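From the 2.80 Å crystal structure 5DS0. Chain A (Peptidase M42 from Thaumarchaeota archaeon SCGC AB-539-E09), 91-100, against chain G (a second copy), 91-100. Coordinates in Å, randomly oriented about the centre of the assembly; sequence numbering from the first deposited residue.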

ATOM      1  N   TRP A  91      18.798  23.541   2.648  1.00 32.60           N
ATOM      2  CA  TRP A  91      18.945  23.208   1.231  1.00 31.55           C
ATOM      3  C   TRP A  91      17.882  22.223   0.810  1.00 31.12           C
ATOM      4  O   TRP A  91      17.509  21.346   1.569  1.00 31.46           O
ATOM      5  CB  TRP A  91      20.266  22.516   0.987  1.00 31.71           C
ATOM      6  CG  TRP A  91      21.458  23.385   0.956  1.00 32.22           C
ATOM      7  CD1 TRP A  91      22.287  23.679   2.000  1.00 32.80           C
ATOM      8  CD2 TRP A  91      22.009  24.029  -0.187  1.00 31.87           C
ATOM      9  NE1 TRP A  91      23.309  24.490   1.576  1.00 32.39           N
ATOM     10  CE2 TRP A  91      23.154  24.719   0.235  1.00 31.98           C
ATOM     11  CE3 TRP A  91      21.639  24.096  -1.531  1.00 32.03           C
ATOM     12  CZ2 TRP A  91      23.927  25.469  -0.638  1.00 32.26           C
ATOM     13  CZ3 TRP A  91      22.408  24.835  -2.393  1.00 31.71           C
ATOM     14  CH2 TRP A  91      23.532  25.515  -1.948  1.00 31.93           C
ATOM     15  N   TRP A  92      17.382  22.361  -0.410  1.00 30.82           N
ATOM     16  CA  TRP A  92      16.531  21.329  -1.003  1.00 30.69           C
ATOM     17  C   TRP A  92      17.441  20.321  -1.691  1.00 30.48           C
ATOM     18  O   TRP A  92      18.274  20.707  -2.505  1.00 29.98           O
ATOM     19  CB  TRP A  92      15.580  21.963  -2.017  1.00 30.48           C
ATOM     20  CG  TRP A  92      14.541  21.041  -2.568  1.00 30.53           C
ATOM     21  CD1 TRP A  92      14.095  19.877  -2.025  1.00 30.79           C
ATOM     22  CD2 TRP A  92      13.809  21.226  -3.778  1.00 30.56           C
ATOM     23  NE1 TRP A  92      13.131  19.313  -2.825  1.00 30.92           N
ATOM     24  CE2 TRP A  92      12.936  20.123  -3.911  1.00 30.98           C
ATOM     25  CE3 TRP A  92      13.818  22.209  -4.772  1.00 30.09           C
ATOM     26  CZ2 TRP A  92      12.060  19.993  -4.987  1.00 31.30           C
ATOM     27  CZ3 TRP A  92      12.963  22.067  -5.841  1.00 30.50           C
ATOM     28  CH2 TRP A  92      12.088  20.977  -5.940  1.00 30.95           C
ATOM     29  N   SER A  93      17.310  19.043  -1.359  1.00 30.66           N
ATOM     30  CA  SER A  93      18.257  18.058  -1.882  1.00 30.63           C
ATOM     31  C   SER A  93      18.256  18.026  -3.413  1.00 30.41           C
ATOM     32  O   SER A  93      19.282  17.785  -4.044  1.00 29.60           O
ATOM     33  CB  SER A  93      17.964  16.668  -1.316  1.00 31.13           C
ATOM     34  OG  SER A  93      16.808  16.116  -1.907  1.00 31.96           O
ATOM     35  N   GLN A  94      17.105  18.301  -4.011  1.00 31.00           N
ATOM     36  CA  GLN A  94      16.966  18.149  -5.461  1.00 31.66           C
ATOM     37  C   GLN A  94      17.758  19.138  -6.322  1.00 30.90           C
ATOM     38  O   GLN A  94      17.911  18.911  -7.528  1.00 31.00           O
ATOM     39  CB  GLN A  94      15.490  18.158  -5.833  1.00 32.66           C
ATOM     40  CG  GLN A  94      14.734  17.038  -5.115  1.00 33.77           C
ATOM     41  CD  GLN A  94      13.542  16.521  -5.902  1.00 34.94           C
ATOM     42  OE1 GLN A  94      13.622  16.330  -7.115  1.00 35.78           O
ATOM     43  NE2 GLN A  94      12.422  16.318  -5.220  1.00 35.75           N
ATOM     44  N   VAL A  95      18.264  20.212  -5.707  1.00 30.18           N
ATOM     45  CA  VAL A  95      19.140  21.159  -6.393  1.00 29.66           C
ATOM     46  C   VAL A  95      20.638  20.921  -6.177  1.00 29.42           C
ATOM     47  O   VAL A  95      21.455  21.694  -6.667  1.00 29.41           O
ATOM     48  CB  VAL A  95      18.858  22.615  -6.001  1.00 29.63           C
ATOM     49  CG1 VAL A  95      17.428  22.999  -6.306  1.00 30.12           C
ATOM     50  CG2 VAL A  95      19.177  22.876  -4.541  1.00 29.75           C
ATOM     51  N   LEU A  96      21.006  19.834  -5.507  1.00 29.54           N
ATOM     52  CA  LEU A  96      22.408  19.582  -5.146  1.00 29.38           C
ATOM     53  C   LEU A  96      23.225  18.725  -6.127  1.00 29.17           C
ATOM     54  O   LEU A  96      24.328  19.089  -6.460  1.00 29.12           O
ATOM     55  CB  LEU A  96      22.463  18.918  -3.774  1.00 29.82           C
ATOM     56  CG  LEU A  96      21.986  19.760  -2.583  1.00 30.11           C
ATOM     57  CD1 LEU A  96      22.018  18.909  -1.324  1.00 30.10           C
ATOM     58  CD2 LEU A  96      22.846  21.012  -2.413  1.00 29.91           C
ATOM     59  N   LEU A  97      22.704  17.579  -6.546  1.00 29.47           N
ATOM     60  CA  LEU A  97      23.454  16.673  -7.407  1.00 29.79           C
ATOM     61  C   LEU A  97      24.007  17.351  -8.656  1.00 30.28           C
ATOM     62  O   LEU A  97      23.295  18.085  -9.351  1.00 30.87           O
ATOM     63  CB  LEU A  97      22.596  15.494  -7.846  1.00 30.28           C
ATOM     64  CG  LEU A  97      22.525  14.345  -6.863  1.00 30.93           C
ATOM     65  CD1 LEU A  97      21.774  13.178  -7.487  1.00 31.84           C
ATOM     66  CD2 LEU A  97      23.911  13.888  -6.437  1.00 31.00           C
ATOM     67  N   GLY A  98      25.287  17.092  -8.921  1.00 30.12           N
ATOM     68  CA  GLY A  98      25.944  17.527 -10.135  1.00 30.16           C
ATOM     69  C   GLY A  98      26.525  18.902 -10.037  1.00 30.14           C
ATOM     70  O   GLY A  98      27.020  19.431 -11.032  1.00 31.37           O
ATOM     71  N   GLN A  99      26.465  19.499  -8.852  1.00 29.49           N
ATOM     72  CA  GLN A  99      26.819  20.900  -8.695  1.00 29.34           C
ATOM     73  C   GLN A  99      28.256  21.079  -8.249  1.00 29.20           C
ATOM     74  O   GLN A  99      28.772  20.286  -7.483  1.00 29.89           O
ATOM     75  CB  GLN A  99      25.887  21.564  -7.681  1.00 29.18           C
ATOM     76  CG  GLN A  99      24.432  21.620  -8.105  1.00 29.14           C
ATOM     77  CD  GLN A  99      24.109  22.763  -9.040  1.00 29.41           C
ATOM     78  OE1 GLN A  99      24.955  23.602  -9.352  1.00 30.22           O
ATOM     79  NE2 GLN A  99      22.857  22.838  -9.448  1.00 29.60           N
ATOM     80  N   ARG A 100      28.876  22.162  -8.685  1.00 29.38           N
ATOM     81  CA  ARG A 100      30.242  22.463  -8.308  1.00 29.59           C
ATOM     82  C   ARG A 100      30.297  23.169  -6.974  1.00 29.34           C
ATOM     83  O   ARG A 100      29.539  24.102  -6.718  1.00 29.85           O
ATOM     84  CB  ARG A 100      30.896  23.368  -9.339  1.00 30.23           C
ATOM     85  CG  ARG A 100      30.983  22.784 -10.731  1.00 31.08           C
ATOM     86  CD  ARG A 100      31.043  23.912 -11.712  1.00 32.12           C
ATOM     87  NE  ARG A 100      31.337  23.463 -13.067  1.00 33.33           N
ATOM     88  CZ  ARG A 100      32.556  23.399 -13.596  1.00 34.44           C
ATOM     89  NH1 ARG A 100      33.630  23.704 -12.874  1.00 34.80           N
ATOM     90  NH2 ARG A 100      32.703  23.019 -14.866  1.00 35.62           N
TER
ATOM     91  N   TRP G  91      19.445  11.789 -19.929  1.00 32.82           N
ATOM     92  CA  TRP G  91      19.777  12.548 -18.741  1.00 32.15           C
ATOM     93  C   TRP G  91      19.113  11.894 -17.551  1.00 31.77           C
ATOM     94  O   TRP G  91      17.987  11.449 -17.645  1.00 33.18           O
ATOM     95  CB  TRP G  91      19.221  13.968 -18.840  1.00 32.21           C
ATOM     96  CG  TRP G  91      19.981  14.896 -19.673  1.00 32.65           C
ATOM     97  CD1 TRP G  91      19.787  15.160 -20.989  1.00 33.38           C
ATOM     98  CD2 TRP G  91      21.047  15.746 -19.247  1.00 33.04           C
ATOM     99  NE1 TRP G  91      20.680  16.114 -21.423  1.00 33.84           N
ATOM    100  CE2 TRP G  91      21.464  16.495 -20.370  1.00 33.43           C
ATOM    101  CE3 TRP G  91      21.712  15.928 -18.034  1.00 32.63           C
ATOM    102  CZ2 TRP G  91      22.520  17.415 -20.313  1.00 32.96           C
ATOM    103  CZ3 TRP G  91      22.739  16.853 -17.976  1.00 32.65           C
ATOM    104  CH2 TRP G  91      23.140  17.578 -19.107  1.00 32.57           C
ATOM    105  N   TRP G  92      19.775  11.906 -16.408  1.00 30.92           N
ATOM    106  CA  TRP G  92      19.111  11.611 -15.152  1.00 30.76           C
ATOM    107  C   TRP G  92      18.470  12.901 -14.614  1.00 30.35           C
ATOM    108  O   TRP G  92      19.160  13.899 -14.434  1.00 29.77           O
ATOM    109  CB  TRP G  92      20.131  11.076 -14.158  1.00 30.65           C
ATOM    110  CG  TRP G  92      19.566  10.545 -12.906  1.00 30.79           C
ATOM    111  CD1 TRP G  92      18.290  10.109 -12.697  1.00 31.30           C
ATOM    112  CD2 TRP G  92      20.274  10.342 -11.681  1.00 31.00           C
ATOM    113  NE1 TRP G  92      18.152   9.667 -11.403  1.00 32.32           N
ATOM    114  CE2 TRP G  92      19.360   9.791 -10.761  1.00 32.03           C
ATOM    115  CE3 TRP G  92      21.591  10.568 -11.270  1.00 30.77           C
ATOM    116  CZ2 TRP G  92      19.729   9.450  -9.452  1.00 32.11           C
ATOM    117  CZ3 TRP G  92      21.952  10.241  -9.980  1.00 31.06           C
ATOM    118  CH2 TRP G  92      21.025   9.685  -9.085  1.00 31.77           C
ATOM    119  N   SER G  93      17.173  12.879 -14.310  1.00 30.59           N
ATOM    120  CA  SER G  93      16.498  14.105 -13.881  1.00 30.36           C
ATOM    121  C   SER G  93      17.126  14.709 -12.624  1.00 29.33           C
ATOM    122  O   SER G  93      17.179  15.929 -12.466  1.00 28.98           O
ATOM    123  CB  SER G  93      15.007  13.852 -13.652  1.00 31.91           C
ATOM    124  OG  SER G  93      14.791  13.136 -12.446  1.00 33.78           O
ATOM    125  N   GLN G  94      17.644  13.862 -11.740  1.00 28.79           N
ATOM    126  CA  GLN G  94      18.157  14.338 -10.453  1.00 28.23           C
ATOM    127  C   GLN G  94      19.418  15.215 -10.492  1.00 27.33           C
ATOM    128  O   GLN G  94      19.739  15.879  -9.508  1.00 27.14           O
ATOM    129  CB  GLN G  94      18.358  13.159  -9.526  1.00 28.66           C
ATOM    130  CG  GLN G  94      17.073  12.377  -9.327  1.00 29.41           C
ATOM    131  CD  GLN G  94      16.992  11.695  -7.971  1.00 29.91           C
ATOM    132  OE1 GLN G  94      17.317  12.291  -6.951  1.00 29.70           O
ATOM    133  NE2 GLN G  94      16.539  10.447  -7.959  1.00 30.75           N
ATOM    134  N   VAL G  95      20.099  15.248 -11.641  1.00 27.02           N
ATOM    135  CA  VAL G  95      21.237  16.162 -11.847  1.00 26.59           C
ATOM    136  C   VAL G  95      20.896  17.476 -12.551  1.00 26.17           C
ATOM    137  O   VAL G  95      21.796  18.251 -12.853  1.00 26.51           O
ATOM    138  CB  VAL G  95      22.387  15.498 -12.636  1.00 26.76           C
ATOM    139  CG1 VAL G  95      22.908  14.261 -11.917  1.00 27.41           C
ATOM    140  CG2 VAL G  95      21.982  15.149 -14.056  1.00 26.65           C
ATOM    141  N   LEU G  96      19.623  17.731 -12.818  1.00 26.02           N
ATOM    142  CA  LEU G  96      19.222  18.870 -13.638  1.00 26.00           C
ATOM    143  C   LEU G  96      18.864  20.152 -12.876  1.00 25.99           C
ATOM    144  O   LEU G  96      19.318  21.213 -13.236  1.00 25.77           O
ATOM    145  CB  LEU G  96      18.028  18.483 -14.517  1.00 26.21           C
ATOM    146  CG  LEU G  96      18.277  17.435 -15.598  1.00 26.15           C
ATOM    147  CD1 LEU G  96      16.964  17.114 -16.289  1.00 26.58           C
ATOM    148  CD2 LEU G  96      19.301  17.925 -16.610  1.00 26.00           C
ATOM    149  N   LEU G  97      18.026  20.051 -11.862  1.00 26.61           N
ATOM    150  CA  LEU G  97      17.585  21.226 -11.123  1.00 27.27           C
ATOM    151  C   LEU G  97      18.721  22.093 -10.634  1.00 27.78           C
ATOM    152  O   LEU G  97      19.702  21.605 -10.055  1.00 28.11           O
ATOM    153  CB  LEU G  97      16.729  20.837  -9.914  1.00 27.82           C
ATOM    154  CG  LEU G  97      15.254  20.585 -10.206  1.00 28.69           C
ATOM    155  CD1 LEU G  97      14.496  20.356  -8.913  1.00 29.36           C
ATOM    156  CD2 LEU G  97      14.628  21.741 -10.981  1.00 28.70           C
ATOM    157  N   GLY G  98      18.571  23.392 -10.873  1.00 28.31           N
ATOM    158  CA  GLY G  98      19.489  24.396 -10.355  1.00 28.87           C
ATOM    159  C   GLY G  98      20.683  24.635 -11.235  1.00 29.05           C
ATOM    160  O   GLY G  98      21.581  25.389 -10.858  1.00 30.23           O
ATOM    161  N   GLN G  99      20.700  24.004 -12.406  1.00 28.78           N
ATOM    162  CA  GLN G  99      21.887  24.014 -13.264  1.00 28.92           C
ATOM    163  C   GLN G  99      21.831  25.100 -14.317  1.00 28.48           C
ATOM    164  O   GLN G  99      20.762  25.410 -14.826  1.00 29.27           O
ATOM    165  CB  GLN G  99      22.046  22.660 -13.946  1.00 28.75           C
ATOM    166  CG  GLN G  99      22.313  21.509 -12.987  1.00 28.95           C
ATOM    167  CD  GLN G  99      23.760  21.378 -12.563  1.00 28.96           C
ATOM    168  OE1 GLN G  99      24.632  22.135 -12.990  1.00 29.64           O
ATOM    169  NE2 GLN G  99      24.023  20.403 -11.724  1.00 29.07           N
ATOM    170  N   ARG G 100      22.985  25.650 -14.657  1.00 28.49           N
ATOM    171  CA  ARG G 100      23.069  26.689 -15.665  1.00 28.62           C
ATOM    172  C   ARG G 100      23.128  26.081 -17.058  1.00 28.87           C
ATOM    173  O   ARG G 100      23.847  25.127 -17.301  1.00 29.07           O
ATOM    174  CB  ARG G 100      24.317  27.525 -15.477  1.00 28.89           C
ATOM    175  CG  ARG G 100      24.405  28.254 -14.163  1.00 29.60           C
ATOM    176  CD  ARG G 100      25.871  28.489 -13.851  1.00 30.60           C
ATOM    177  NE  ARG G 100      26.153  29.358 -12.702  1.00 31.48           N
ATOM    178  CZ  ARG G 100      26.336  30.677 -12.769  1.00 32.04           C
ATOM    179  NH1 ARG G 100      26.218  31.313 -13.932  1.00 32.52           N
ATOM    180  NH2 ARG G 100      26.619  31.364 -11.668  1.00 32.50           N
TER

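Contacts between two copies of one protein often repeat each interaction by symmetry, and the turns of this M42 peptidase illustrate how side-chain conformation then does double duty. In each chain a 3-10 segment, 93-95, leads into a turn, giving type II beta turns from Leu A96 to Gln A99 and from Leu G96 to Gln G99, closed by Gln A99 N to Leu A96 O at 3.2 Å in chain A. Leu A97 projects its CA-to-CB bond toward the partner; its m,t rotamer (chi1 -84°, chi2 -174°) carries CD1 to 3.9 Å from Trp G92 CZ3, while its CB lies 4.3 Å from Val G95 CG1. Leu G97 repeats the arrangement against Trp A92, whose t rotamer brings CZ3 to 3.8 Å from Leu G97 CD1. Leu A96, by contrast, points away and takes no part.

Gln A99 starts out sideways, but chi1 and chi2, both m, fold its amide back toward the other turn. There Gln A99 NE2 donates to Gly G98 O at 3.2 Å, nearly straight at 165°, and weakly to Leu G97 O at 3.4 Å; a further weak bond, from its NE2 to Val A95 O at 3.3 Å, ties the folded side chain to its own backbone. The positive phi of Gly A98, 87°, by itself favours glycine, and an ideal CB there would sit only 3.1 Å from Gln G99 NE2.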